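Local coordinates for dihydroorotate dehydrogenase (Schistosoma mansoni, PDB 6UY4), which probably catalyses the FMN-dependent oxidation of (S)-dihydroorotate to orotate by a quinone, a step of de novo pyrimidine biosynthesis, at residues D313-V318 with A346-V351; D178-Y183 with L222-A227. All blocks are in the same frame, centred on the assembly; numbering follows the deposited sequence.

Both interactions join neighbouring parts of the outer helical layer of a TIM-barrel domain, but at separate places, with centres 26 Å apart and no shared element. Interaction 1 brings helix 305-321 against the end of helix 337-346 and the turn into strand 350-353; interaction 2 sets helix 179-190 beside helix 215-230. Each grades from a buried apolar part to a polar outer part: Leu315 with Ala348, and Tyr183 with Val225, are buried, Ala346 lies partly exposed, and Arg316 and Lys224 are on the outside. Neither contact contains a hydrogen bond between its segments. Arg316 forms a salt bridge within its own helix, while Lys224 approaches an aspartate of the facing segment without reaching salt-bridge distance.

Interaction 1. Residues D313-V318 with A346-V351; sequences DCLRKV and AGASLV
Trans chi1 torsions in Leu315 (171°) and Arg316 (-170°) carry CG of each to the side opposite its backbone N, and these consecutive side chains of helix 305-321 reach Ala346 from two directions. Leu315 uses one branch, CD2, which lies 3.7 Å from CB of Ala348 and 4.2 Å from CB of Ala346; one methyl group thus touches both alanine side chains. The Arg316 chain bends at chi3 and passes alongside Ala346, its NE 4.1 Å from CB of Ala346. The guanidinium lies oblique to that methyl group, while its edge is turned back along its own helix: NH1 forms a salt bridge with OD1 of Asp313, 2.9 Å away and in the guanidinium plane, but the hydrogen bond within this pair is weak, its N-H...O angle only 120°. Gly347, with positive phi, ends helix 337-346 in a Schellman motif and redirects the chain towards strand 350-353. On the inner side, Leu315 also touches Ile270 of strand 267-270. The contact thus joins two successive outer helices of the TIM barrel, at the point where the second turns into strand 350-353.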
loop_
_atom_site.group_PDB
_atom_site.type_symbol
_atom_site.label_atom_id
_atom_site.label_comp_id
_atom_site.label_asym_id
_atom_site.label_seq_id
_atom_site.Cartn_x
_atom_site.Cartn_y
_atom_site.Cartn_z
ATOM N N ASP A 313 10.411 -12.803 -0.273
ATOM C CA ASP A 313 11.573 -13.209 0.513
ATOM C C ASP A 313 11.771 -12.295 1.713
ATOM O O ASP A 313 12.049 -12.767 2.823
ATOM C CB ASP A 313 12.827 -13.217 -0.361
ATOM C CG ASP A 313 12.827 -14.348 -1.373
ATOM O OD1 ASP A 313 12.196 -15.394 -1.101
ATOM O OD2 ASP A 313 13.468 -14.195 -2.434
ATOM N N CYS A 314 11.629 -10.982 1.510
ATOM C CA CYS A 314 11.727 -10.043 2.623
ATOM C C CYS A 314 10.669 -10.334 3.676
ATOM O O CYS A 314 10.950 -10.291 4.880
ATOM C CB CYS A 314 11.599 -8.610 2.112
ATOM S SG CYS A 314 11.700 -7.344 3.397
ATOM N N LEU A 315 9.445 -10.642 3.239
ATOM C CA LEU A 315 8.388 -11.020 4.172
ATOM C C LEU A 315 8.765 -12.281 4.940
ATOM O O LEU A 315 8.595 -12.351 6.163
ATOM C CB LEU A 315 7.075 -11.227 3.417
ATOM C CG LEU A 315 5.922 -11.831 4.219
ATOM C CD1 LEU A 315 5.441 -10.856 5.280
ATOM C CD2 LEU A 315 4.779 -12.246 3.304
ATOM N N ARG A 316 9.280 -13.289 4.233
ATOM C CA ARG A 316 9.679 -14.528 4.888
ATOM C C ARG A 316 10.786 -14.289 5.908
ATOM O O ARG A 316 10.864 -15.001 6.917
ATOM C CB ARG A 316 10.120 -15.553 3.839
ATOM C CG ARG A 316 10.340 -16.955 4.386
ATOM C CD ARG A 316 10.634 -17.959 3.278
ATOM N NE ARG A 316 9.508 -18.125 2.361
ATOM C CZ ARG A 316 9.487 -17.673 1.110
ATOM N NH1 ARG A 316 10.537 -17.028 0.619
ATOM N NH2 ARG A 316 8.419 -17.870 0.349
ATOM N N LYS A 317 11.638 -13.288 5.675
ATOM C CA LYS A 317 12.666 -12.948 6.655
ATOM C C LYS A 317 12.053 -12.298 7.889
ATOM O O LYS A 317 12.335 -12.704 9.022
ATOM C CB LYS A 317 13.711 -12.024 6.029
ATOM C CG LYS A 317 14.650 -12.699 5.041
ATOM C CD LYS A 317 15.715 -11.724 4.550
ATOM C CE LYS A 317 16.704 -12.401 3.616
ATOM N N VAL A 318 11.210 -11.282 7.685
ATOM C CA VAL A 318 10.621 -10.555 8.808
ATOM C C VAL A 318 9.774 -11.485 9.666
ATOM O O VAL A 318 9.800 -11.411 10.900
ATOM C CB VAL A 318 9.805 -9.354 8.294
ATOM C CG1 VAL A 318 9.075 -8.670 9.440
ATOM C CG2 VAL A 318 10.713 -8.368 7.575
ATOM N N ALA A 346 4.128 -17.717 3.893
ATOM C CA ALA A 346 5.403 -17.182 4.354
ATOM C C ALA A 346 5.295 -16.470 5.696
ATOM O O ALA A 346 6.329 -16.216 6.325
ATOM C CB ALA A 346 5.981 -16.228 3.309
ATOM N N GLY A 347 4.086 -16.142 6.148
ATOM C CA GLY A 347 3.916 -15.523 7.446
ATOM C C GLY A 347 2.939 -14.365 7.464
ATOM O O GLY A 347 2.739 -13.735 8.507
ATOM N N ALA A 348 2.320 -14.074 6.323
ATOM C CA ALA A 348 1.398 -12.954 6.219
ATOM C C ALA A 348 -0.005 -13.369 6.641
ATOM O O ALA A 348 -0.442 -14.494 6.377
ATOM C CB ALA A 348 1.371 -12.405 4.791
ATOM N N SER A 349 -0.705 -12.453 7.309
ATOM C CA SER A 349 -2.103 -12.656 7.662
ATOM C C SER A 349 -3.059 -11.935 6.724
ATOM O O SER A 349 -4.222 -12.339 6.616
ATOM C CB SER A 349 -2.362 -12.193 9.102
ATOM O OG SER A 349 -1.616 -12.966 10.025
ATOM N N LEU A 350 -2.595 -10.885 6.055
ATOM C CA LEU A 350 -3.358 -10.181 5.037
ATOM C C LEU A 350 -2.467 -9.965 3.823
ATOM O O LEU A 350 -1.241 -10.063 3.903
ATOM C CB LEU A 350 -3.886 -8.835 5.554
ATOM C CG LEU A 350 -4.904 -8.884 6.695
ATOM C CD1 LEU A 350 -5.246 -7.480 7.172
ATOM C CD2 LEU A 350 -6.159 -9.622 6.260
ATOM N N VAL A 351 -3.098 -9.672 2.686
ATOM C CA VAL A 351 -2.377 -9.404 1.448
ATOM C C VAL A 351 -3.007 -8.204 0.754
ATOM O O VAL A 351 -4.211 -7.956 0.867
ATOM C CB VAL A 351 -2.357 -10.629 0.505
ATOM C CG1 VAL A 351 -1.505 -11.746 1.093
ATOM C CG2 VAL A 351 -3.767 -11.117 0.224
#

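Interaction 2. Residues D178-Y183 with L222-A227; sequences DPTADY and LSKVLA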
loop_
_atom_site.group_PDB
_atom_site.type_symbol
_atom_site.label_atom_id
_atom_site.label_comp_id
_atom_site.label_asym_id
_atom_site.label_seq_id
_atom_site.Cartn_x
_atom_site.Cartn_y
_atom_site.Cartn_z
ATOM N N ASP A 178 9.812 18.954 11.496
ATOM C CA ASP A 178 9.931 17.710 12.251
ATOM C C ASP A 178 9.016 16.663 11.629
ATOM O O ASP A 178 7.794 16.707 11.837
ATOM C CB ASP A 178 9.574 17.932 13.723
ATOM C CG ASP A 178 9.922 16.741 14.596
ATOM O OD1 ASP A 178 10.538 15.782 14.082
ATOM O OD2 ASP A 178 9.580 16.761 15.797
ATOM N N PRO A 179 9.549 15.711 10.856
ATOM C CA PRO A 179 8.667 14.706 10.235
ATOM C C PRO A 179 7.934 13.842 11.244
ATOM O O PRO A 179 6.778 13.470 11.008
ATOM C CB PRO A 179 9.635 13.879 9.375
ATOM C CG PRO A 179 10.825 14.765 9.170
ATOM C CD PRO A 179 10.948 15.566 10.426
ATOM N N THR A 180 8.575 13.510 12.368
ATOM C CA THR A 180 7.904 12.713 13.390
ATOM C C THR A 180 6.682 13.433 13.941
ATOM O O THR A 180 5.697 12.786 14.313
ATOM C CB THR A 180 8.873 12.374 14.523
ATOM O OG1 THR A 180 9.203 13.567 15.244
ATOM C CG2 THR A 180 10.146 11.757 13.967
ATOM N N ALA A 181 6.724 14.766 14.000
ATOM C CA ALA A 181 5.550 15.523 14.421
ATOM C C ALA A 181 4.411 15.372 13.419
ATOM O O ALA A 181 3.237 15.350 13.805
ATOM C CB ALA A 181 5.912 16.995 14.607
ATOM N N ASP A 182 4.741 15.264 12.129
ATOM C CA ASP A 182 3.711 15.051 11.118
ATOM C C ASP A 182 3.051 13.689 11.283
ATOM O O ASP A 182 1.828 13.565 11.146
ATOM C CB ASP A 182 4.307 15.187 9.718
ATOM C CG ASP A 182 4.751 16.601 9.409
ATOM O OD1 ASP A 182 4.911 17.398 10.359
ATOM O OD2 ASP A 182 4.931 16.920 8.216
ATOM N N TYR A 183 3.844 12.655 11.572
ATOM C CA TYR A 183 3.273 11.333 11.805
ATOM C C TYR A 183 2.412 11.319 13.061
ATOM O O TYR A 183 1.348 10.690 13.084
ATOM C CB TYR A 183 4.384 10.287 11.902
ATOM C CG TYR A 183 5.147 10.081 10.613
ATOM C CD1 TYR A 183 4.532 9.516 9.503
ATOM C CD2 TYR A 183 6.486 10.439 10.508
ATOM C CE1 TYR A 183 5.223 9.321 8.325
ATOM C CE2 TYR A 183 7.187 10.248 9.331
ATOM C CZ TYR A 183 6.550 9.689 8.243
ATOM O OH TYR A 183 7.241 9.494 7.070
ATOM N N LEU A 222 8.640 5.904 16.846
ATOM C CA LEU A 222 7.646 4.980 17.383
ATOM C C LEU A 222 7.249 5.343 18.807
ATOM O O LEU A 222 6.099 5.119 19.202
ATOM C CB LEU A 222 8.174 3.547 17.329
ATOM C CG LEU A 222 8.399 2.967 15.932
ATOM C CD1 LEU A 222 8.774 1.496 16.019
ATOM C CD2 LEU A 222 7.165 3.164 15.068
ATOM N N SER A 223 8.173 5.902 19.588
ATOM C CA SER A 223 7.847 6.285 20.958
ATOM C C SER A 223 6.807 7.399 20.979
ATOM O O SER A 223 5.801 7.313 21.692
ATOM C CB SER A 223 9.115 6.710 21.698
ATOM O OG SER A 223 8.841 6.988 23.059
ATOM N N LYS A 224 7.033 8.456 20.195
ATOM C CA LYS A 224 6.078 9.558 20.145
ATOM C C LYS A 224 4.761 9.123 19.514
ATOM O O LYS A 224 3.687 9.565 19.940
ATOM C CB LYS A 224 6.676 10.735 19.375
ATOM C CG LYS A 224 7.879 11.376 20.045
ATOM C CD LYS A 224 8.523 12.412 19.139
ATOM C CE LYS A 224 9.664 13.127 19.839
ATOM N NZ LYS A 224 10.448 13.974 18.895
ATOM N N VAL A 225 4.824 8.261 18.497
ATOM C CA VAL A 225 3.607 7.812 17.825
ATOM C C VAL A 225 2.748 6.979 18.769
ATOM O O VAL A 225 1.524 7.149 18.827
ATOM C CB VAL A 225 3.963 7.040 16.543
ATOM C CG1 VAL A 225 2.773 6.229 16.059
ATOM C CG2 VAL A 225 4.418 8.005 15.460
ATOM N N LEU A 226 3.370 6.074 19.529
ATOM C CA LEU A 226 2.607 5.257 20.467
ATOM C C LEU A 226 2.054 6.087 21.619
ATOM O O LEU A 226 0.984 5.768 22.150
ATOM C CB LEU A 226 3.471 4.115 20.998
ATOM C CG LEU A 226 3.786 3.029 19.969
ATOM C CD1 LEU A 226 4.571 1.902 20.608
ATOM C CD2 LEU A 226 2.504 2.510 19.337
ATOM N N ALA A 227 2.762 7.144 22.019
ATOM C CA ALA A 227 2.237 8.039 23.044
ATOM C C ALA A 227 0.973 8.738 22.559
ATOM O O ALA A 227 -0.024 8.824 23.286
ATOM C CB ALA A 227 3.301 9.061 23.442
#
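The carboxylate of Asp178 has OG1 of Thr180 above its plane at OD1, and NZ of Lys224 beyond OD2, close to the plane. The hydroxyl OG1 of Thr180 donates to OD1 of Asp178 at 2.8 Å, from a position 40° out of the carboxylate plane. The other oxygen, OD2 of Asp178, is 4.3 Å from NZ of Lys224, too far for a salt bridge, though the opposite charges probably attract. In Thr180, OG1 sits between the backbone N and the carbonyl carbon (chi1 68°), a placement from which it can meet both Asp178 and the lysine. Lys224 is extended beyond CG and its chain crosses the threonine obliquely, bringing NZ to 3.9 Å from OG1 of Thr180 and CD to 4.1 Å from the same oxygen. Lys224 also has a long, weak ion pair with Asp220 of its own helix.

About one turn along helix 179-190, and one residue on in helix 215-230, the contact becomes apolar. The Tyr183 side chain sets out towards helix 215-230, and its CB lies 4.2 Å from CG2 of Val225, but the ring then leads away. Both Tyr183 and Val225 also touch Ile199 of strand 196-200, next to the FMN-binding Asn200. Asp178 occupies the N-cap position of helix 179-190, so the polar end of the contact coincides with the start of that helix. Two successive outer helices thus pack side by side over the strand that separates them in sequence, as outer helices do around the parallel strands of a TIM barrel.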